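Local coordinates for protein HemO (Neisseria meningitidis, PDB 1J77) that binds heme and, as a member of the heme oxygenase family, probably cleaves it oxidatively, at residues A21-V26 with E179-Y184; N28-V33 with V186-T191; W110-E115 with Q175-A180. All coordinates share one frame; numbering follows the deposited sequence.

Contact 1: residues A21-V26 with E179-Y184; sequences AVHDSV and EAFAFY. With HEM (protoporphyrin IX containing Fe), chain B.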
loop_
_atom_site.group_PDB
_atom_site.type_symbol
_atom_site.label_atom_id
_atom_site.label_comp_id
_atom_site.label_asym_id
_atom_site.label_seq_id
_atom_site.Cartn_x
_atom_site.Cartn_y
_atom_site.Cartn_z
ATOM N N ALA A 21 -13.743 1.235 -6.253
ATOM C CA ALA A 21 -13.731 0.542 -7.530
ATOM C C ALA A 21 -12.250 0.269 -7.866
ATOM O O ALA A 21 -11.900 -0.853 -8.199
ATOM C CB ALA A 21 -14.374 1.388 -8.637
ATOM N N VAL A 22 -11.387 1.291 -7.819
ATOM C CA VAL A 22 -9.990 1.050 -8.202
ATOM C C VAL A 22 -9.325 0.125 -7.198
ATOM O O VAL A 22 -8.486 -0.705 -7.575
ATOM C CB VAL A 22 -9.199 2.353 -8.511
ATOM C CG1 VAL A 22 -9.025 3.262 -7.249
ATOM C CG2 VAL A 22 -7.869 2.011 -9.181
ATOM N N HIS A 23 -9.637 0.268 -5.916
ATOM C CA HIS A 23 -9.101 -0.641 -4.929
ATOM C C HIS A 23 -9.423 -2.100 -5.310
ATOM O O HIS A 23 -8.583 -2.963 -5.300
ATOM C CB HIS A 23 -9.704 -0.412 -3.503
ATOM C CG HIS A 23 -9.275 -1.456 -2.528
ATOM N ND1 HIS A 23 -9.904 -2.683 -2.421
ATOM C CD2 HIS A 23 -8.195 -1.512 -1.717
ATOM C CE1 HIS A 23 -9.235 -3.431 -1.554
ATOM N NE2 HIS A 23 -8.210 -2.716 -1.081
ATOM N N ASP A 24 -10.685 -2.363 -5.616
ATOM C CA ASP A 24 -11.072 -3.705 -5.982
ATOM C C ASP A 24 -10.371 -4.164 -7.258
ATOM O O ASP A 24 -10.011 -5.354 -7.344
ATOM C CB ASP A 24 -12.571 -3.826 -6.068
ATOM C CG ASP A 24 -13.258 -3.725 -4.725
ATOM O OD1 ASP A 24 -12.541 -3.660 -3.686
ATOM O OD2 ASP A 24 -14.521 -3.739 -4.638
ATOM N N SER A 25 -10.071 -3.238 -8.178
ATOM C CA SER A 25 -9.293 -3.638 -9.367
ATOM C C SER A 25 -7.879 -4.100 -8.984
ATOM O O SER A 25 -7.295 -4.998 -9.634
ATOM C CB SER A 25 -9.293 -2.548 -10.430
ATOM O OG SER A 25 -8.326 -1.548 -10.114
ATOM N N VAL A 26 -7.324 -3.480 -7.936
ATOM C CA VAL A 26 -6.008 -3.860 -7.438
ATOM C C VAL A 26 -6.011 -5.231 -6.767
ATOM O O VAL A 26 -5.192 -6.100 -7.080
ATOM C CB VAL A 26 -5.455 -2.743 -6.474
ATOM C CG1 VAL A 26 -4.222 -3.282 -5.743
ATOM C CG2 VAL A 26 -5.144 -1.515 -7.267
ATOM N N GLU A 179 -4.054 8.142 -8.041
ATOM C CA GLU A 179 -2.748 8.009 -8.655
ATOM C C GLU A 179 -1.856 6.988 -7.966
ATOM O O GLU A 179 -1.106 6.286 -8.658
ATOM C CB GLU A 179 -2.057 9.362 -8.814
ATOM C CG GLU A 179 -2.803 10.269 -9.796
ATOM C CD GLU A 179 -2.268 11.678 -9.886
ATOM O OE1 GLU A 179 -1.097 11.894 -9.531
ATOM O OE2 GLU A 179 -3.012 12.537 -10.395
ATOM N N ALA A 180 -1.957 6.846 -6.641
ATOM C CA ALA A 180 -1.185 5.826 -5.866
ATOM C C ALA A 180 -1.640 4.427 -6.272
ATOM O O ALA A 180 -0.806 3.575 -6.565
ATOM C CB ALA A 180 -1.358 6.018 -4.450
ATOM N N PHE A 181 -2.955 4.238 -6.358
ATOM C CA PHE A 181 -3.464 2.943 -6.820
ATOM C C PHE A 181 -3.051 2.669 -8.231
ATOM O O PHE A 181 -2.709 1.533 -8.567
ATOM C CB PHE A 181 -4.993 2.841 -6.710
ATOM C CG PHE A 181 -5.543 2.566 -5.312
ATOM C CD1 PHE A 181 -6.407 3.491 -4.690
ATOM C CD2 PHE A 181 -5.249 1.394 -4.617
ATOM C CE1 PHE A 181 -6.946 3.230 -3.459
ATOM C CE2 PHE A 181 -5.819 1.144 -3.394
ATOM C CZ PHE A 181 -6.651 2.091 -2.791
ATOM N N ALA A 182 -3.104 3.682 -9.109
ATOM C CA ALA A 182 -2.713 3.451 -10.487
ATOM C C ALA A 182 -1.261 3.083 -10.612
ATOM O O ALA A 182 -0.904 2.212 -11.379
ATOM C CB ALA A 182 -3.000 4.641 -11.323
ATOM N N PHE A 183 -0.402 3.764 -9.855
ATOM C CA PHE A 183 1.014 3.442 -9.826
ATOM C C PHE A 183 1.261 2.004 -9.330
ATOM O O PHE A 183 2.069 1.293 -9.908
ATOM C CB PHE A 183 1.778 4.463 -8.978
ATOM C CG PHE A 183 3.263 4.161 -8.824
ATOM C CD1 PHE A 183 4.109 4.225 -9.922
ATOM C CD2 PHE A 183 3.785 3.714 -7.625
ATOM C CE1 PHE A 183 5.410 3.959 -9.794
ATOM C CE2 PHE A 183 5.139 3.444 -7.509
ATOM C CZ PHE A 183 5.927 3.559 -8.614
ATOM N N TYR A 184 0.572 1.579 -8.286
ATOM C CA TYR A 184 0.677 0.205 -7.841
ATOM C C TYR A 184 0.462 -0.781 -8.969
ATOM O O TYR A 184 1.256 -1.712 -9.118
ATOM C CB TYR A 184 -0.265 -0.094 -6.697
ATOM C CG TYR A 184 0.027 -1.402 -5.958
ATOM C CD1 TYR A 184 0.879 -1.476 -4.885
ATOM C CD2 TYR A 184 -0.542 -2.586 -6.354
ATOM C CE1 TYR A 184 1.156 -2.665 -4.236
ATOM C CE2 TYR A 184 -0.278 -3.770 -5.706
ATOM C CZ TYR A 184 0.522 -3.812 -4.638
ATOM O OH TYR A 184 0.811 -4.998 -4.022
HETATM C CHA HEM B . -8.967 -1.879 2.776
HETATM C CHB HEM B . -8.502 -6.317 0.895
HETATM C CHC HEM B . -4.573 -4.834 -1.588
HETATM C CHD HEM B . -5.354 -0.270 -0.063
HETATM C C1A HEM B . -9.119 -3.227 2.556
HETATM C C2A HEM B . -10.040 -4.131 3.281
HETATM C C3A HEM B . -9.888 -5.338 2.741
HETATM C C4A HEM B . -8.905 -5.268 1.669
HETATM C CMA HEM B . -10.646 -6.619 3.170
HETATM C CAA HEM B . -10.973 -3.822 4.488
HETATM C CBA HEM B . -10.235 -4.183 5.777
HETATM C CGA HEM B . -11.015 -3.775 7.013
HETATM O O1A HEM B . -11.922 -2.901 6.887
HETATM O O2A HEM B . -10.728 -4.349 8.106
HETATM C C1B HEM B . -7.395 -6.321 0.060
HETATM C C2B HEM B . -6.885 -7.472 -0.631
HETATM C C3B HEM B . -5.805 -7.065 -1.358
HETATM C C4B HEM B . -5.587 -5.651 -1.063
HETATM C CMB HEM B . -7.546 -8.867 -0.493
HETATM C CAB HEM B . -4.875 -7.916 -2.225
HETATM C CBB HEM B . -5.332 -8.946 -2.930
HETATM C C1C HEM B . -4.422 -3.496 -1.340
HETATM C C2C HEM B . -3.317 -2.660 -1.806
HETATM C C3C HEM B . -3.576 -1.397 -1.432
HETATM C C4C HEM B . -4.767 -1.376 -0.629
HETATM C CMC HEM B . -2.177 -3.176 -2.695
HETATM C CAC HEM B . -2.754 -0.142 -1.695
HETATM C CBC HEM B . -1.868 -0.130 -2.686
HETATM C C1D HEM B . -6.392 -0.326 0.812
HETATM C C2D HEM B . -6.912 0.848 1.464
HETATM C C3D HEM B . -8.040 0.374 2.324
HETATM C C4D HEM B . -8.077 -1.053 2.119
HETATM C CMD HEM B . -6.400 2.277 1.273
HETATM C CAD HEM B . -8.912 1.180 3.288
HETATM C CBD HEM B . -10.321 1.345 2.801
HETATM C CGD HEM B . -10.973 2.253 3.820
HETATM O O1D HEM B . -10.866 3.491 3.648
HETATM O O2D HEM B . -11.651 1.735 4.760
HETATM N NA HEM B . -8.451 -3.962 1.606
HETATM N NB HEM B . -6.608 -5.224 -0.258
HETATM N NC HEM B . -5.248 -2.677 -0.628
HETATM N ND HEM B . -7.100 -1.471 1.205
HETATM FE FE HEM B . -6.932 -3.304 0.410
HETATM O O HOH W 1 -5.687 -3.633 1.876
#

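Contact 2: residues N28-V33 with V186-T191; sequences NLVMSV and VVLRET. With HEM (protoporphyrin IX containing Fe), chain B.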
loop_
_atom_site.group_PDB
_atom_site.type_symbol
_atom_site.label_atom_id
_atom_site.label_comp_id
_atom_site.label_asym_id
_atom_site.label_seq_id
_atom_site.Cartn_x
_atom_site.Cartn_y
_atom_site.Cartn_z
ATOM N N ASN A 28 -8.176 -7.632 -7.243
ATOM C CA ASN A 28 -8.375 -8.636 -8.288
ATOM C C ASN A 28 -7.109 -8.889 -9.091
ATOM O O ASN A 28 -6.800 -10.047 -9.419
ATOM C CB ASN A 28 -9.496 -8.179 -9.242
ATOM C CG ASN A 28 -10.866 -8.268 -8.642
ATOM O OD1 ASN A 28 -11.087 -9.066 -7.746
ATOM N ND2 ASN A 28 -11.806 -7.455 -9.148
ATOM N N LEU A 29 -6.400 -7.800 -9.460
ATOM C CA LEU A 29 -5.191 -8.008 -10.249
ATOM C C LEU A 29 -4.091 -8.734 -9.476
ATOM O O LEU A 29 -3.370 -9.576 -10.023
ATOM C CB LEU A 29 -4.677 -6.685 -10.809
ATOM C CG LEU A 29 -3.489 -6.716 -11.769
ATOM C CD1 LEU A 29 -3.731 -7.619 -13.002
ATOM C CD2 LEU A 29 -3.188 -5.327 -12.198
ATOM N N VAL A 30 -3.889 -8.348 -8.214
ATOM C CA VAL A 30 -2.896 -9.004 -7.373
ATOM C C VAL A 30 -3.231 -10.518 -7.311
ATOM O O VAL A 30 -2.385 -11.380 -7.542
ATOM C CB VAL A 30 -2.883 -8.433 -5.950
ATOM C CG1 VAL A 30 -2.143 -9.387 -4.952
ATOM C CG2 VAL A 30 -2.299 -6.984 -5.948
ATOM N N MET A 31 -4.467 -10.827 -7.007
ATOM C CA MET A 31 -4.792 -12.251 -6.939
ATOM C C MET A 31 -4.689 -12.984 -8.268
ATOM O O MET A 31 -4.217 -14.113 -8.293
ATOM C CB MET A 31 -6.128 -12.436 -6.298
ATOM C CG MET A 31 -6.223 -11.899 -4.883
ATOM S SD MET A 31 -4.956 -12.579 -3.761
ATOM C CE MET A 31 -5.407 -14.284 -3.756
ATOM N N SER A 32 -4.982 -12.307 -9.375
ATOM C CA SER A 32 -4.921 -12.988 -10.669
ATOM C C SER A 32 -3.499 -13.407 -11.021
ATOM O O SER A 32 -3.308 -14.378 -11.791
ATOM C CB SER A 32 -5.423 -12.120 -11.811
ATOM O OG SER A 32 -6.746 -11.797 -11.668
ATOM N N VAL A 33 -2.473 -12.692 -10.539
ATOM C CA VAL A 33 -1.098 -13.035 -10.938
ATOM C C VAL A 33 -0.476 -14.081 -9.992
ATOM O O VAL A 33 0.673 -14.432 -10.157
ATOM C CB VAL A 33 -0.178 -11.770 -11.051
ATOM C CG1 VAL A 33 -0.654 -10.915 -12.232
ATOM C CG2 VAL A 33 -0.107 -11.008 -9.770
ATOM N N VAL A 186 0.762 -0.145 -12.281
ATOM C CA VAL A 186 1.858 -0.004 -13.261
ATOM C C VAL A 186 3.042 -0.871 -12.808
ATOM O O VAL A 186 3.603 -1.657 -13.621
ATOM C CB VAL A 186 2.333 1.471 -13.405
ATOM C CG1 VAL A 186 3.696 1.547 -14.120
ATOM C CG2 VAL A 186 1.269 2.313 -14.068
ATOM N N VAL A 187 3.431 -0.781 -11.550
ATOM C CA VAL A 187 4.528 -1.568 -11.021
ATOM C C VAL A 187 4.248 -3.089 -11.092
ATOM O O VAL A 187 5.130 -3.878 -11.460
ATOM C CB VAL A 187 4.922 -1.123 -9.591
ATOM C CG1 VAL A 187 6.005 -1.997 -9.052
ATOM C CG2 VAL A 187 5.318 0.344 -9.608
ATOM N N LEU A 188 3.039 -3.486 -10.709
ATOM C CA LEU A 188 2.633 -4.872 -10.717
ATOM C C LEU A 188 2.785 -5.413 -12.130
ATOM O O LEU A 188 3.374 -6.477 -12.328
ATOM C CB LEU A 188 1.192 -4.964 -10.192
ATOM C CG LEU A 188 0.576 -6.361 -10.094
ATOM C CD1 LEU A 188 -0.674 -6.303 -9.237
ATOM C CD2 LEU A 188 0.254 -7.060 -11.407
ATOM N N ARG A 189 2.264 -4.677 -13.101
ATOM C CA ARG A 189 2.350 -5.138 -14.504
ATOM C C ARG A 189 3.792 -5.283 -14.996
ATOM O O ARG A 189 4.171 -6.265 -15.664
ATOM C CB ARG A 189 1.574 -4.220 -15.406
ATOM C CG ARG A 189 0.095 -4.135 -15.216
ATOM C CD ARG A 189 -0.514 -2.854 -15.777
ATOM N NE ARG A 189 -1.928 -2.689 -15.520
ATOM C CZ ARG A 189 -2.538 -1.538 -15.228
ATOM N NH1 ARG A 189 -1.843 -0.396 -15.132
ATOM N NH2 ARG A 189 -3.829 -1.522 -14.961
ATOM N N GLU A 190 4.612 -4.306 -14.718
ATOM C CA GLU A 190 5.986 -4.385 -15.190
ATOM C C GLU A 190 6.641 -5.578 -14.548
ATOM O O GLU A 190 7.359 -6.390 -15.210
ATOM C CB GLU A 190 6.743 -3.075 -14.852
ATOM C CG GLU A 190 6.210 -1.884 -15.618
ATOM C CD GLU A 190 7.175 -0.706 -15.638
ATOM O OE1 GLU A 190 8.338 -0.906 -15.189
ATOM O OE2 GLU A 190 6.753 0.393 -16.091
ATOM N N THR A 191 6.389 -5.771 -13.269
ATOM C CA THR A 191 7.002 -6.802 -12.497
ATOM C C THR A 191 6.573 -8.238 -12.899
ATOM O O THR A 191 7.387 -9.104 -12.937
ATOM C CB THR A 191 6.693 -6.531 -11.066
ATOM O OG1 THR A 191 7.163 -5.209 -10.771
ATOM C CG2 THR A 191 7.484 -7.442 -10.092
HETATM C CHA HEM B . -8.967 -1.879 2.776
HETATM C CHB HEM B . -8.502 -6.317 0.895
HETATM C CHC HEM B . -4.573 -4.834 -1.588
HETATM C CHD HEM B . -5.354 -0.270 -0.063
HETATM C C1A HEM B . -9.119 -3.227 2.556
HETATM C C2A HEM B . -10.040 -4.131 3.281
HETATM C C3A HEM B . -9.888 -5.338 2.741
HETATM C C4A HEM B . -8.905 -5.268 1.669
HETATM C CMA HEM B . -10.646 -6.619 3.170
HETATM C CAA HEM B . -10.973 -3.822 4.488
HETATM C CBA HEM B . -10.235 -4.183 5.777
HETATM C CGA HEM B . -11.015 -3.775 7.013
HETATM O O1A HEM B . -11.922 -2.901 6.887
HETATM O O2A HEM B . -10.728 -4.349 8.106
HETATM C C1B HEM B . -7.395 -6.321 0.060
HETATM C C2B HEM B . -6.885 -7.472 -0.631
HETATM C C3B HEM B . -5.805 -7.065 -1.358
HETATM C C4B HEM B . -5.587 -5.651 -1.063
HETATM C CMB HEM B . -7.546 -8.867 -0.493
HETATM C CAB HEM B . -4.875 -7.916 -2.225
HETATM C CBB HEM B . -5.332 -8.946 -2.930
HETATM C C1C HEM B . -4.422 -3.496 -1.340
HETATM C C2C HEM B . -3.317 -2.660 -1.806
HETATM C C3C HEM B . -3.576 -1.397 -1.432
HETATM C C4C HEM B . -4.767 -1.376 -0.629
HETATM C CMC HEM B . -2.177 -3.176 -2.695
HETATM C CAC HEM B . -2.754 -0.142 -1.695
HETATM C CBC HEM B . -1.868 -0.130 -2.686
HETATM C C1D HEM B . -6.392 -0.326 0.812
HETATM C C2D HEM B . -6.912 0.848 1.464
HETATM C C3D HEM B . -8.040 0.374 2.324
HETATM C C4D HEM B . -8.077 -1.053 2.119
HETATM C CMD HEM B . -6.400 2.277 1.273
HETATM C CAD HEM B . -8.912 1.180 3.288
HETATM C CBD HEM B . -10.321 1.345 2.801
HETATM C CGD HEM B . -10.973 2.253 3.820
HETATM O O1D HEM B . -10.866 3.491 3.648
HETATM O O2D HEM B . -11.651 1.735 4.760
HETATM N NA HEM B . -8.451 -3.962 1.606
HETATM N NB HEM B . -6.608 -5.224 -0.258
HETATM N NC HEM B . -5.248 -2.677 -0.628
HETATM N ND HEM B . -7.100 -1.471 1.205
HETATM FE FE HEM B . -6.932 -3.304 0.410
HETATM O O HOH W 1 -5.687 -3.633 1.876
#

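Contact 3: residues W110-E115 with Q175-A180; sequences WLYCAE and QGAREA. With HEM (protoporphyrin IX containing Fe), chain B.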
loop_
_atom_site.group_PDB
_atom_site.type_symbol
_atom_site.label_atom_id
_atom_site.label_comp_id
_atom_site.label_asym_id
_atom_site.label_seq_id
_atom_site.Cartn_x
_atom_site.Cartn_y
_atom_site.Cartn_z
ATOM N N TRP A 110 -1.623 9.468 -1.197
ATOM C CA TRP A 110 -0.680 8.349 -1.193
ATOM C C TRP A 110 -0.553 7.753 0.174
ATOM O O TRP A 110 -0.456 6.532 0.348
ATOM C CB TRP A 110 0.718 8.731 -1.727
ATOM C CG TRP A 110 0.759 8.978 -3.180
ATOM C CD1 TRP A 110 0.183 9.985 -3.879
ATOM C CD2 TRP A 110 1.456 8.185 -4.134
ATOM N NE1 TRP A 110 0.429 9.822 -5.211
ATOM C CE2 TRP A 110 1.252 8.750 -5.394
ATOM C CE3 TRP A 110 2.251 7.053 -4.041
ATOM C CZ2 TRP A 110 1.809 8.208 -6.580
ATOM C CZ3 TRP A 110 2.799 6.525 -5.208
ATOM C CH2 TRP A 110 2.554 7.095 -6.452
ATOM N N LEU A 111 -0.497 8.613 1.190
ATOM C CA LEU A 111 -0.449 8.124 2.524
ATOM C C LEU A 111 -1.692 7.284 2.941
ATOM O O LEU A 111 -1.538 6.252 3.586
ATOM C CB LEU A 111 -0.218 9.306 3.498
ATOM C CG LEU A 111 -0.124 8.905 4.959
ATOM C CD1 LEU A 111 0.956 7.982 5.271
ATOM C CD2 LEU A 111 -0.030 10.168 5.837
ATOM N N TYR A 112 -2.869 7.775 2.611
ATOM C CA TYR A 112 -4.126 7.025 2.797
ATOM C C TYR A 112 -4.020 5.635 2.129
ATOM O O TYR A 112 -4.269 4.602 2.782
ATOM C CB TYR A 112 -5.298 7.833 2.219
ATOM C CG TYR A 112 -6.541 6.988 2.017
ATOM C CD1 TYR A 112 -7.358 6.634 3.098
ATOM C CD2 TYR A 112 -6.852 6.527 0.760
ATOM C CE1 TYR A 112 -8.465 5.821 2.904
ATOM C CE2 TYR A 112 -7.950 5.682 0.549
ATOM C CZ TYR A 112 -8.763 5.337 1.628
ATOM O OH TYR A 112 -9.880 4.500 1.403
ATOM N N CYS A 113 -3.558 5.591 0.893
ATOM C CA CYS A 113 -3.470 4.329 0.123
ATOM C C CYS A 113 -2.515 3.384 0.819
ATOM O O CYS A 113 -2.843 2.234 1.074
ATOM C CB CYS A 113 -2.991 4.672 -1.250
ATOM S SG CYS A 113 -2.909 3.335 -2.372
ATOM N N ALA A 114 -1.305 3.855 1.159
ATOM C CA ALA A 114 -0.395 2.967 1.815
ATOM C C ALA A 114 -0.840 2.500 3.192
ATOM O O ALA A 114 -0.622 1.344 3.569
ATOM C CB ALA A 114 1.037 3.608 1.910
ATOM N N GLU A 115 -1.431 3.416 3.973
ATOM C CA GLU A 115 -1.782 3.048 5.310
ATOM C C GLU A 115 -3.013 2.115 5.302
ATOM O O GLU A 115 -3.064 1.141 6.082
ATOM C CB GLU A 115 -1.911 4.283 6.204
ATOM C CG GLU A 115 -1.926 3.925 7.696
ATOM C CD GLU A 115 -0.753 3.117 8.164
ATOM O OE1 GLU A 115 0.404 3.389 7.773
ATOM O OE2 GLU A 115 -0.956 2.197 8.971
ATOM N N GLN A 175 -7.474 12.680 -5.646
ATOM C CA GLN A 175 -6.743 12.444 -6.880
ATOM C C GLN A 175 -5.389 11.760 -6.606
ATOM O O GLN A 175 -5.026 10.877 -7.361
ATOM C CB GLN A 175 -6.554 13.716 -7.699
ATOM C CG GLN A 175 -5.835 13.516 -9.008
ATOM C CD GLN A 175 -6.583 12.594 -9.973
ATOM O OE1 GLN A 175 -7.833 12.467 -9.916
ATOM N NE2 GLN A 175 -5.834 11.987 -10.881
ATOM N N GLY A 176 -4.666 12.191 -5.570
ATOM C CA GLY A 176 -3.438 11.540 -5.132
ATOM C C GLY A 176 -3.669 10.044 -4.888
ATOM O O GLY A 176 -2.869 9.239 -5.336
ATOM N N ALA A 177 -4.690 9.693 -4.128
ATOM C CA ALA A 177 -5.037 8.298 -3.841
ATOM C C ALA A 177 -5.346 7.518 -5.137
ATOM O O ALA A 177 -4.825 6.416 -5.334
ATOM C CB ALA A 177 -6.226 8.221 -2.846
ATOM N N ARG A 178 -6.056 8.134 -6.070
ATOM C CA ARG A 178 -6.315 7.480 -7.367
ATOM C C ARG A 178 -4.959 7.167 -8.062
ATOM O O ARG A 178 -4.745 6.080 -8.609
ATOM C CB ARG A 178 -7.214 8.358 -8.286
ATOM C CG ARG A 178 -8.660 8.484 -7.818
ATOM C CD ARG A 178 -9.560 9.308 -8.697
ATOM N NE ARG A 178 -10.917 9.128 -8.214
ATOM C CZ ARG A 178 -11.938 9.911 -8.505
ATOM N NH1 ARG A 178 -11.769 10.962 -9.293
ATOM N NH2 ARG A 178 -13.134 9.628 -7.995
ATOM N N GLU A 179 -4.054 8.142 -8.041
ATOM C CA GLU A 179 -2.748 8.009 -8.655
ATOM C C GLU A 179 -1.856 6.988 -7.966
ATOM O O GLU A 179 -1.106 6.286 -8.658
ATOM C CB GLU A 179 -2.057 9.362 -8.814
ATOM C CG GLU A 179 -2.803 10.269 -9.796
ATOM C CD GLU A 179 -2.268 11.678 -9.886
ATOM O OE1 GLU A 179 -1.097 11.894 -9.531
ATOM O OE2 GLU A 179 -3.012 12.537 -10.395
ATOM N N ALA A 180 -1.957 6.846 -6.641
ATOM C CA ALA A 180 -1.185 5.826 -5.866
ATOM C C ALA A 180 -1.640 4.427 -6.272
ATOM O O ALA A 180 -0.806 3.575 -6.565
ATOM C CB ALA A 180 -1.358 6.018 -4.450
HETATM C CHA HEM B . -8.967 -1.879 2.776
HETATM C CHB HEM B . -8.502 -6.317 0.895
HETATM C CHC HEM B . -4.573 -4.834 -1.588
HETATM C CHD HEM B . -5.354 -0.270 -0.063
HETATM C C1A HEM B . -9.119 -3.227 2.556
HETATM C C2A HEM B . -10.040 -4.131 3.281
HETATM C C3A HEM B . -9.888 -5.338 2.741
HETATM C C4A HEM B . -8.905 -5.268 1.669
HETATM C CMA HEM B . -10.646 -6.619 3.170
HETATM C CAA HEM B . -10.973 -3.822 4.488
HETATM C CBA HEM B . -10.235 -4.183 5.777
HETATM C CGA HEM B . -11.015 -3.775 7.013
HETATM O O1A HEM B . -11.922 -2.901 6.887
HETATM O O2A HEM B . -10.728 -4.349 8.106
HETATM C C1B HEM B . -7.395 -6.321 0.060
HETATM C C2B HEM B . -6.885 -7.472 -0.631
HETATM C C3B HEM B . -5.805 -7.065 -1.358
HETATM C C4B HEM B . -5.587 -5.651 -1.063
HETATM C CMB HEM B . -7.546 -8.867 -0.493
HETATM C CAB HEM B . -4.875 -7.916 -2.225
HETATM C CBB HEM B . -5.332 -8.946 -2.930
HETATM C C1C HEM B . -4.422 -3.496 -1.340
HETATM C C2C HEM B . -3.317 -2.660 -1.806
HETATM C C3C HEM B . -3.576 -1.397 -1.432
HETATM C C4C HEM B . -4.767 -1.376 -0.629
HETATM C CMC HEM B . -2.177 -3.176 -2.695
HETATM C CAC HEM B . -2.754 -0.142 -1.695
HETATM C CBC HEM B . -1.868 -0.130 -2.686
HETATM C C1D HEM B . -6.392 -0.326 0.812
HETATM C C2D HEM B . -6.912 0.848 1.464
HETATM C C3D HEM B . -8.040 0.374 2.324
HETATM C C4D HEM B . -8.077 -1.053 2.119
HETATM C CMD HEM B . -6.400 2.277 1.273
HETATM C CAD HEM B . -8.912 1.180 3.288
HETATM C CBD HEM B . -10.321 1.345 2.801
HETATM C CGD HEM B . -10.973 2.253 3.820
HETATM O O1D HEM B . -10.866 3.491 3.648
HETATM O O2D HEM B . -11.651 1.735 4.760
HETATM N NA HEM B . -8.451 -3.962 1.606
HETATM N NB HEM B . -6.608 -5.224 -0.258
HETATM N NC HEM B . -5.248 -2.677 -0.628
HETATM N ND HEM B . -7.100 -1.471 1.205
HETATM FE FE HEM B . -6.932 -3.304 0.410
HETATM O O HOH W 2 -0.158 11.868 -7.254
HETATM O O HOH W 1 -5.687 -3.633 1.876
#

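Contact 1: residues A21-V26 with E179-Y184
The ring of Phe181 has the CA of His23 over one face, 4.0 Å above the plane and displaced toward the rim. The heme meso carbon CHD lies at its edge, 3.6 Å from Phe181 CE2. One face of the Tyr184 ring carries the heme methyl CMC, which sits 3.4 Å from Tyr184 CZ. Asp24 OD1 and the iron-bound water lie in the plane of the His23 ring, at its edge. His23 NE2 binds the heme iron at 2.0 Å, and the water is on the iron's far side. His23 ND1 donates to Asp24 OD1 at 3.1 Å in a nearly straight bond (172°), received on the anti lone pair. The two bonds together should fix the turn of the imidazole, and the carboxylate may make it a stronger ligand. CG of His23 is anti to the backbone N (chi1 173°), and from there the ring reaches the iron. Phe181 is the side chain that Val22, His23 and Val26 share, between segments running at 17°. Val22 CG1 meets Phe181 CD1 at 3.7 Å. Val26 CG2 touches CD2 on the same ring, while Val26 CG1 turns to Tyr184 CD2 at 3.8 Å and to the heme methyl CMC. Phe52 of helix 39-60 packs edge-to-face with Tyr184. This is the proximal side of a heme oxygenase pocket, with the ligand histidine on an N-terminal helix of an all-helical fold.

Contact 2: residues N28-V33 with V186-T191
Helical residues 28-32 and 186-191 run side by side in the same direction, at 16° with their axes 11.0 Å apart, and the CA atoms of Val30 and Leu188 are the nearest pair, 7.7 Å apart. Leu188 carries the contact. Its CG is anti to the backbone N (chi1 -179°), and both methyls point across the gap. Leu188 CD1 meets Val30 CG2 at 3.7 Å, where the Val30 branch runs crosswise to Leu188. Leu188 CD2 meets Leu29 CG at 3.8 Å, and the two leucines lie alongside with their tips pointing opposite ways. Val33, just past the end of helix 11-32, reaches Leu188 CD2 tip to tip with CG1 at 4.0 Å. The pairing continues the packing of the proximal helix 11-32 on helix 167-192 in the heme oxygenase fold, and borders one heme vinyl, the one ending in CBB. Val30 is the branch point: CG2 takes Leu188, while CG1 touches the heme vinyl carbon CBB at 3.8 Å. Met31 folds back on its second and third torsions and brings CG to the same heme CBB at 3.7 Å. Helix 39-60 closes one side of the contact, with Phe45 on Val30 and Leu48 on Leu188. At the other side Arg189 passes near Leu29 CD2, but its guanidinium is engaged elsewhere, by a hydrogen bond to the carbonyl of Ala198 and a salt bridge to Glu199.

Contact 3: residues W110-E115 with Q175-A180
This is a buried, close crossing of helix 104-119 and helix 167-192 beside the heme. The axes of 110-115 and 175-180 approach to 8.0 Å and cross at -50°. Gly176, Ala177 and Ala180 give 175-180 a small-residue face, and the CA atoms of Trp110 and Ala177 come within 5.1 Å. Over one face of the indole, Ala180 CA stands 3.7 Å from the centroid of the Trp110 six-membered ring, a CH-pi contact, and Ala180 CB covers Trp110 CD2. Cys113 SG meets Ala180 CB at 3.7 Å and touches the heme vinyl carbon CAC. Tyr112 CD2 packs on Ala177 CB, with the heme methyl CMD over one ring face. Tyr112 OH donates to the heme propionate O1D at 2.7 Å, in the ring plane. A water in the indole plane accepts from Trp110 NE1 and donates to Glu179 OE1. Glu179 OE2 takes Gln175 NE2 and a salt bridge from Lys106. The buried indole N-H is therefore satisfied through water, and the tyrosine probably helps orient the propionate.

Overall arrangement
From the N terminus, helix 11-32 supplies 21-26 and then 28-33. Helix 104-119 follows with 110-115. Helix 167-192 comes last and takes part in all three contacts. Contact 1 closes a loop of 152 residues from 21-26, and contact 2 one as long from 28-33. These two loops cross, because the helices run in the same direction. Contact 3 closes a shorter loop of 59 residues, lies within that of contact 2, and its later end falls on the same part of helix 167-192 as that of contact 1, sharing Glu179 and Ala180. Contact 1 touches both others, whereas contacts 2 and 3 have centres about 17 Å apart. Together they tie three helices around one heme.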